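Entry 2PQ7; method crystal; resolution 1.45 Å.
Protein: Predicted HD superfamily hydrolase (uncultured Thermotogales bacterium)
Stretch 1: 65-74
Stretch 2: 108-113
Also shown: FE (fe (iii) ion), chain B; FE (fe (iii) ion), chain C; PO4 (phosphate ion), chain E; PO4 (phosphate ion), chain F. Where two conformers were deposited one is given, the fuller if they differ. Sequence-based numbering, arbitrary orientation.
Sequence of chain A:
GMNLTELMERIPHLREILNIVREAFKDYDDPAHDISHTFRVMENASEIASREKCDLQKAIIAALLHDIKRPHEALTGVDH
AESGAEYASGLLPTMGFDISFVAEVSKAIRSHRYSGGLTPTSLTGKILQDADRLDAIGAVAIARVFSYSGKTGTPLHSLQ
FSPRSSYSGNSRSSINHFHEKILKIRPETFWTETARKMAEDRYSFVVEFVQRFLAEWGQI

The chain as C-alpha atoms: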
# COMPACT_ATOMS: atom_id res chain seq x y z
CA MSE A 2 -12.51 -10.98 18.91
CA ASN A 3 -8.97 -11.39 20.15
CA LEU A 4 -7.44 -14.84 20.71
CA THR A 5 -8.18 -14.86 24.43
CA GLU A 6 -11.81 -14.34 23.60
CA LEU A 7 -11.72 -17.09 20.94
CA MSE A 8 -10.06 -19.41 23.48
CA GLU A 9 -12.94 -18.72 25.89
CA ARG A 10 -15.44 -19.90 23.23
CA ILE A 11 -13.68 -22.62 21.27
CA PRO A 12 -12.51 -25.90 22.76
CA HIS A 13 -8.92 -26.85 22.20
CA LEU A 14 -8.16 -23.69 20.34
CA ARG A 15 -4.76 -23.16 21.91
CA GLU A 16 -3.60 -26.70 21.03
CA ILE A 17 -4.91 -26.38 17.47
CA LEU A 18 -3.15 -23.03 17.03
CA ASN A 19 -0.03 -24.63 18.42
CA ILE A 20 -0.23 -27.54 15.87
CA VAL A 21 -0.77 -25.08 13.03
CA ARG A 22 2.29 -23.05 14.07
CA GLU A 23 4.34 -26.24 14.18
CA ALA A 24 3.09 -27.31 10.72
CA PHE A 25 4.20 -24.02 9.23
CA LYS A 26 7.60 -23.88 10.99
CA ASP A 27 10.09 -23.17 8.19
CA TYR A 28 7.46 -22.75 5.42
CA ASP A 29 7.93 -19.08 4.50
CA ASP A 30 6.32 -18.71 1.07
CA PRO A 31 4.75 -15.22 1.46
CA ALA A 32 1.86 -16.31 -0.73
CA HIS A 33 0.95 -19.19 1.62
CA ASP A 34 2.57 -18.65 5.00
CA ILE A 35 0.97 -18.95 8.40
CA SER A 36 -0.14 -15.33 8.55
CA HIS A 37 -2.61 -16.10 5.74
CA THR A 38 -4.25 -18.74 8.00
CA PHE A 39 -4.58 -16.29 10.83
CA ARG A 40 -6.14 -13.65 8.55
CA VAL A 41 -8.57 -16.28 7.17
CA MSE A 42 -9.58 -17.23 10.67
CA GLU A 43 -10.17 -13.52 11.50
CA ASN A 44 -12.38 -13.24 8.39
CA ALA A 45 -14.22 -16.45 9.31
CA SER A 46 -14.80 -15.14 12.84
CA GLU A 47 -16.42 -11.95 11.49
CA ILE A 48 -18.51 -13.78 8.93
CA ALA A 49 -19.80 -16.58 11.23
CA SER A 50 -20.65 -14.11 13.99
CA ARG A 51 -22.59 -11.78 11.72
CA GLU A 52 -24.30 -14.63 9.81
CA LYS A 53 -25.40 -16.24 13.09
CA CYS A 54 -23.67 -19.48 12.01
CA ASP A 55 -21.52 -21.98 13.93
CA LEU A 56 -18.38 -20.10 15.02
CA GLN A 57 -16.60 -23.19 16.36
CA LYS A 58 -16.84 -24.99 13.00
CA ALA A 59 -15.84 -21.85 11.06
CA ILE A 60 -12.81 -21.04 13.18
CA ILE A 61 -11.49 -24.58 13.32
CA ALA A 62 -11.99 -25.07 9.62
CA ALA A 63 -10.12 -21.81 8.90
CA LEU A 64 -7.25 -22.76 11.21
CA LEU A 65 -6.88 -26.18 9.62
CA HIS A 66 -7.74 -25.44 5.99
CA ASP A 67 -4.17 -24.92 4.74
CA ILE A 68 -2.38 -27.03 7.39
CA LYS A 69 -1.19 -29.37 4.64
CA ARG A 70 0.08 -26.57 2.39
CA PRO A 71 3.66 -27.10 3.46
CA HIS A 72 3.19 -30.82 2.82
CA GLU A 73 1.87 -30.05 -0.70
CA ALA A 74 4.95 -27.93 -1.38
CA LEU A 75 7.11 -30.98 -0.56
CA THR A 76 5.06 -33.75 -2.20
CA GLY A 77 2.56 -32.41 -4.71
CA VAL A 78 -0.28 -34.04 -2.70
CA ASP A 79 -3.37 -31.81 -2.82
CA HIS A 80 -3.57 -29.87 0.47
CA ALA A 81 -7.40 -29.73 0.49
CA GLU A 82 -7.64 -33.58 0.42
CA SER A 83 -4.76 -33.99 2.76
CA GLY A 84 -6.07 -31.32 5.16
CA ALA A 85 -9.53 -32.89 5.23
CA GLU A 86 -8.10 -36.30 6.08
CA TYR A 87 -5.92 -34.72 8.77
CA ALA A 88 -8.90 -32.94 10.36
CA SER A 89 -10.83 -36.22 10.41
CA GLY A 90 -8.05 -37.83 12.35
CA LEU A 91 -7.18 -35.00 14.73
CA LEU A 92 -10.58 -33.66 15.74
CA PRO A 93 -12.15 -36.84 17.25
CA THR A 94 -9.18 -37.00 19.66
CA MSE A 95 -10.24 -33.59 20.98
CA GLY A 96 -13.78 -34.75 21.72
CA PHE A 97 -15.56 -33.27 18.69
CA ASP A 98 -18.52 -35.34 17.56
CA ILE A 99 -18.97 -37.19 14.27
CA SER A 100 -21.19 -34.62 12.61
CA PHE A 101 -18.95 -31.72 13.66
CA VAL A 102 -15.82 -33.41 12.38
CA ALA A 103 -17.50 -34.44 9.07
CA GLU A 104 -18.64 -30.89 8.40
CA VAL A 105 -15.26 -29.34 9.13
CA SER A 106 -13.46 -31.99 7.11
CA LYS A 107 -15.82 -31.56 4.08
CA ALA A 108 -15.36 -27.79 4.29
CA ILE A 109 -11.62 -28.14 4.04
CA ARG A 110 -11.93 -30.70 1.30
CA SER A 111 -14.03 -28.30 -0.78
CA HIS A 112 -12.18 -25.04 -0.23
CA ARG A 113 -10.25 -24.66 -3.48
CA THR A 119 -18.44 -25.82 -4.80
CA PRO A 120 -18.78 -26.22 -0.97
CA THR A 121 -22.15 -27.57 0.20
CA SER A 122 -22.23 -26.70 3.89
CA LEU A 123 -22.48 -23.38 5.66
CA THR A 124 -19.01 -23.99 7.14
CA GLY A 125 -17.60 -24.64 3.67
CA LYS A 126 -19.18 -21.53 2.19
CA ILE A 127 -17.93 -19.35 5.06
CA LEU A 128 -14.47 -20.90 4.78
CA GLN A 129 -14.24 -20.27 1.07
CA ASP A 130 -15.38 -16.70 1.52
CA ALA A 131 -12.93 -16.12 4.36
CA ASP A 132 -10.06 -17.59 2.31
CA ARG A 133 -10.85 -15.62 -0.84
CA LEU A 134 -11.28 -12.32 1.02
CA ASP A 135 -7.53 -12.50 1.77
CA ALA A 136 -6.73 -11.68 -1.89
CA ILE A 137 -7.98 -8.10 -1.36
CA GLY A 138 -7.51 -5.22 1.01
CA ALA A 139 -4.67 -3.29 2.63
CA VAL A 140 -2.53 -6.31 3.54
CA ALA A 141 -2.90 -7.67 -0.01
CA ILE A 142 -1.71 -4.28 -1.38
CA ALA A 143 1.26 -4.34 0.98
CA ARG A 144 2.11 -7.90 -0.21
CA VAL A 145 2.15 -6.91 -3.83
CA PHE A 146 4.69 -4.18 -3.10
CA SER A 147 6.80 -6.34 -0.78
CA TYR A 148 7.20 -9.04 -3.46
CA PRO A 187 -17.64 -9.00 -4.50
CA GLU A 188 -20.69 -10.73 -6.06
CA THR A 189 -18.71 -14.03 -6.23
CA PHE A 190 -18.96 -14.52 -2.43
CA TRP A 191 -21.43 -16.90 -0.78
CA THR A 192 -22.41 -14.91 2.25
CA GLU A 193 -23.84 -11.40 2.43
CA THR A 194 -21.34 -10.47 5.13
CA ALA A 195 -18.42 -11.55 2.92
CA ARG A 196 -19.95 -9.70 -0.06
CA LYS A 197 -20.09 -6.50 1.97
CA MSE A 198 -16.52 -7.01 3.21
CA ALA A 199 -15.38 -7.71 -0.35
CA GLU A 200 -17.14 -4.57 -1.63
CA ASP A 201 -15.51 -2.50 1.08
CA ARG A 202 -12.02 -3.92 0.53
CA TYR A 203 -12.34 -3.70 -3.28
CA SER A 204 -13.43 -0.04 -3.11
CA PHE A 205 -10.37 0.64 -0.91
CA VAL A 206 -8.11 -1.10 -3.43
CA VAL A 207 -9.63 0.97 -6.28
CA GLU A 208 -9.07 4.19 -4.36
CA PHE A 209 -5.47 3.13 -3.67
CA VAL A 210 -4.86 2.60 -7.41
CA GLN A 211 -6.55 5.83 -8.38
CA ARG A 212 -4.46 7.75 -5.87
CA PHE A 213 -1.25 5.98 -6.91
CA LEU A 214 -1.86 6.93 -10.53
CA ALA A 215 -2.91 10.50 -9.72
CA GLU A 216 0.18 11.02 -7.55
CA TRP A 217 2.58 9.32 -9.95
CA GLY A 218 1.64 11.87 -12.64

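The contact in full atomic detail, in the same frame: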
# COMPACT_ATOMS: atom_id res chain seq x y z
N LEU A 65 -7.41 -24.96 10.22
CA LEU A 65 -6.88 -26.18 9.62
C LEU A 65 -6.86 -26.22 8.09
O LEU A 65 -6.20 -27.08 7.52
CB LEU A 65 -7.67 -27.38 10.10
CG LEU A 65 -7.48 -27.68 11.57
CD1 LEU A 65 -8.44 -28.79 11.99
CD2 LEU A 65 -6.06 -28.01 11.92
N HIS A 66 -7.47 -25.24 7.44
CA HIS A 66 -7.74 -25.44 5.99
C HIS A 66 -6.49 -25.57 5.13
O HIS A 66 -6.49 -26.32 4.19
CB HIS A 66 -8.68 -24.38 5.43
CG HIS A 66 -8.02 -23.10 5.04
ND1 HIS A 66 -7.53 -22.20 5.94
CD2 HIS A 66 -7.78 -22.58 3.81
CE1 HIS A 66 -6.99 -21.17 5.29
NE2 HIS A 66 -7.13 -21.39 3.98
N ASP A 67 -5.43 -24.85 5.47
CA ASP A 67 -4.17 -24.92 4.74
C ASP A 67 -3.04 -25.60 5.54
O ASP A 67 -1.86 -25.40 5.20
CB ASP A 67 -3.75 -23.52 4.35
CG ASP A 67 -4.52 -22.98 3.14
OD1 ASP A 67 -5.12 -23.73 2.31
OD2 ASP A 67 -4.51 -21.73 2.96
N ILE A 68 -3.40 -26.43 6.54
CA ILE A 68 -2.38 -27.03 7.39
C ILE A 68 -1.48 -28.00 6.61
O ILE A 68 -0.33 -28.18 6.97
CB ILE A 68 -2.96 -27.66 8.66
CG1 ILE A 68 -1.86 -27.75 9.76
CG2 ILE A 68 -3.62 -29.02 8.39
CD1 ILE A 68 -2.32 -28.36 11.04
N LYS A 69 -1.97 -28.48 5.45
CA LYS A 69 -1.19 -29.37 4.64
C LYS A 69 -0.58 -28.65 3.44
O LYS A 69 -0.05 -29.29 2.50
CB LYS A 69 -1.98 -30.61 4.25
CG LYS A 69 -2.21 -31.57 5.38
CD LYS A 69 -0.95 -32.37 5.69
CE LYS A 69 -1.23 -33.28 6.87
NZ LYS A 69 -0.09 -34.18 7.11
N ARG A 70 -0.59 -27.33 3.46
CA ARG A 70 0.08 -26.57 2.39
C ARG A 70 1.59 -26.84 2.35
O ARG A 70 2.15 -27.05 1.28
CB ARG A 70 -0.18 -25.06 2.48
CG ARG A 70 -1.23 -24.55 1.60
CD ARG A 70 -0.72 -24.45 0.19
NE ARG A 70 -1.72 -23.89 -0.70
CZ ARG A 70 -1.57 -23.80 -2.01
NH1 ARG A 70 -0.48 -24.24 -2.59
NH2 ARG A 70 -2.55 -23.27 -2.74
N PRO A 71 2.23 -26.78 3.50
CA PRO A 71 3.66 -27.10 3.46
C PRO A 71 3.91 -28.51 2.93
O PRO A 71 4.81 -28.72 2.12
CB PRO A 71 4.05 -26.98 4.95
CG PRO A 71 3.11 -25.97 5.50
CD PRO A 71 1.80 -26.29 4.82
N HIS A 72 3.05 -29.47 3.30
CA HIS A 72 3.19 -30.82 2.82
C HIS A 72 2.99 -30.89 1.30
O HIS A 72 3.73 -31.64 0.65
CB HIS A 72 2.23 -31.72 3.58
CG HIS A 72 2.22 -33.13 3.10
ND1 HIS A 72 3.16 -34.06 3.51
CD2 HIS A 72 1.39 -33.78 2.25
CE1 HIS A 72 2.90 -35.22 2.92
NE2 HIS A 72 1.84 -35.07 2.15
N GLU A 73 2.08 -30.09 0.76
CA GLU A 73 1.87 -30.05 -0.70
C GLU A 73 3.12 -29.50 -1.40
O GLU A 73 3.50 -30.00 -2.45
CB GLU A 73 0.66 -29.19 -1.07
CG GLU A 73 0.43 -29.13 -2.57
CD GLU A 73 -0.81 -28.41 -3.00
OE1 GLU A 73 -1.80 -28.41 -2.29
OE2 GLU A 73 -0.81 -27.86 -4.11
N ALA A 74 3.73 -28.49 -0.82
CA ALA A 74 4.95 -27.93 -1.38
C ALA A 74 6.05 -28.99 -1.48
O ALA A 74 6.85 -28.95 -2.42
CB ALA A 74 5.41 -26.74 -0.54
N ALA A 108 -15.63 -29.18 4.62
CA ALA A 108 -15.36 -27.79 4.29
C ALA A 108 -13.95 -27.62 3.80
O ALA A 108 -13.67 -26.90 2.84
CB ALA A 108 -15.62 -26.90 5.50
N ILE A 109 -13.00 -28.25 4.45
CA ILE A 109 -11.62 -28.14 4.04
C ILE A 109 -11.43 -28.80 2.69
O ILE A 109 -10.72 -28.32 1.80
CB ILE A 109 -10.70 -28.78 5.09
CG1 ILE A 109 -10.79 -27.96 6.41
CG2 ILE A 109 -9.22 -28.91 4.58
CD1 ILE A 109 -10.11 -28.64 7.61
N ARG A 110 -12.06 -29.95 2.54
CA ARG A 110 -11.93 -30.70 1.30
C ARG A 110 -12.40 -29.92 0.10
O ARG A 110 -11.84 -30.08 -1.00
CB ARG A 110 -12.72 -31.99 1.41
CG ARG A 110 -12.53 -32.95 0.24
CD ARG A 110 -13.34 -34.21 0.46
NE ARG A 110 -12.91 -34.91 1.66
CZ ARG A 110 -12.02 -35.90 1.71
NH1 ARG A 110 -11.43 -36.37 0.60
NH2 ARG A 110 -11.73 -36.43 2.91
N SER A 111 -13.40 -29.07 0.30
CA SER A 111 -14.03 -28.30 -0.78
C SER A 111 -13.49 -26.90 -1.03
O SER A 111 -13.92 -26.22 -1.96
CB SER A 111 -15.53 -28.14 -0.48
OG SER A 111 -16.13 -29.38 -0.20
N HIS A 112 -12.55 -26.44 -0.20
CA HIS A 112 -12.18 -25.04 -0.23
C HIS A 112 -11.50 -24.42 -1.45
O HIS A 112 -11.59 -23.22 -1.61
CB HIS A 112 -11.44 -24.63 1.07
CG HIS A 112 -9.95 -24.82 1.03
ND1 HIS A 112 -9.32 -25.97 1.46
CD2 HIS A 112 -8.96 -23.96 0.66
CE1 HIS A 112 -8.01 -25.82 1.33
NE2 HIS A 112 -7.76 -24.60 0.85
N ARG A 113 -10.87 -25.22 -2.27
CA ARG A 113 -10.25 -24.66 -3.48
C ARG A 113 -11.26 -24.34 -4.59
O ARG A 113 -12.29 -25.02 -4.67
CB ARG A 113 -9.20 -25.58 -4.07
CG ARG A 113 -8.07 -25.98 -3.21
CD ARG A 113 -6.78 -25.79 -4.02
NE ARG A 113 -5.94 -26.97 -4.09
CZ ARG A 113 -4.66 -26.95 -4.46
NH1 ARG A 113 -4.04 -25.81 -4.77
NH2 ARG A 113 -3.97 -28.09 -4.51
FE FE B . -5.86 -23.56 0.46
FE FE C . -6.05 -20.48 2.25
P PO4 E . -3.84 -21.00 -0.19
O1 PO4 E . -3.67 -20.62 -1.64
O2 PO4 E . -2.48 -20.80 0.49
O3 PO4 E . -4.21 -22.49 -0.15
O4 PO4 E . -4.79 -20.00 0.47
P PO4 F . -6.39 -22.46 -2.62
O1 PO4 F . -5.15 -22.63 -3.49
O2 PO4 F . -6.45 -21.06 -2.03
O3 PO4 F . -6.45 -23.50 -1.52
O4 PO4 F . -7.58 -22.65 -3.53
O HOH W 1 -6.81 -21.86 0.90

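Metal sites often join distant parts of a chain by fixing a few side-chain conformations, and this predicted HD superfamily hydrolase illustrates the principle. Stretch 1 descends through two overlapping type I turns, L65 to I68 and D67 to R70, into a helix with K69 at its N-cap position; stretch 2 starts within another helix and is in loop by H112. The backbones come closest at H66 and I109, with CA atoms 5.1 Å apart. Here I109, in the m,t rotamer, points toward stretch 1 and sets its CD1 3.7 Å from L65 CB, an apolar contact.

Both metal-binding histidines, H66 and H112, adopt chi1 p. H112 is held at both ring nitrogens: ND1 donates to I109 O (2.8 Å), leaving NE2 to bind FE (chain B) at 2.2 Å. H66 NE2 binds FE (chain C), also at 2.2 Å, and the edge of its ring meets the face of H112, planes at 82°. D67 starts away from stretch 2, but its m rotamer brings the carboxylate back to bridge the irons, OD1 at 2.0 Å from FE (chain B) and OD2 at 2.1 Å from FE (chain C).

Farther out, extended E73 (t,t) forms a salt bridge with R113, OE1 to NH2 3.1 Å. R70 NH2 lies 3.6 Å from R113 NH1; nearby phosphate and carboxylate charge can offset this like-charged approach.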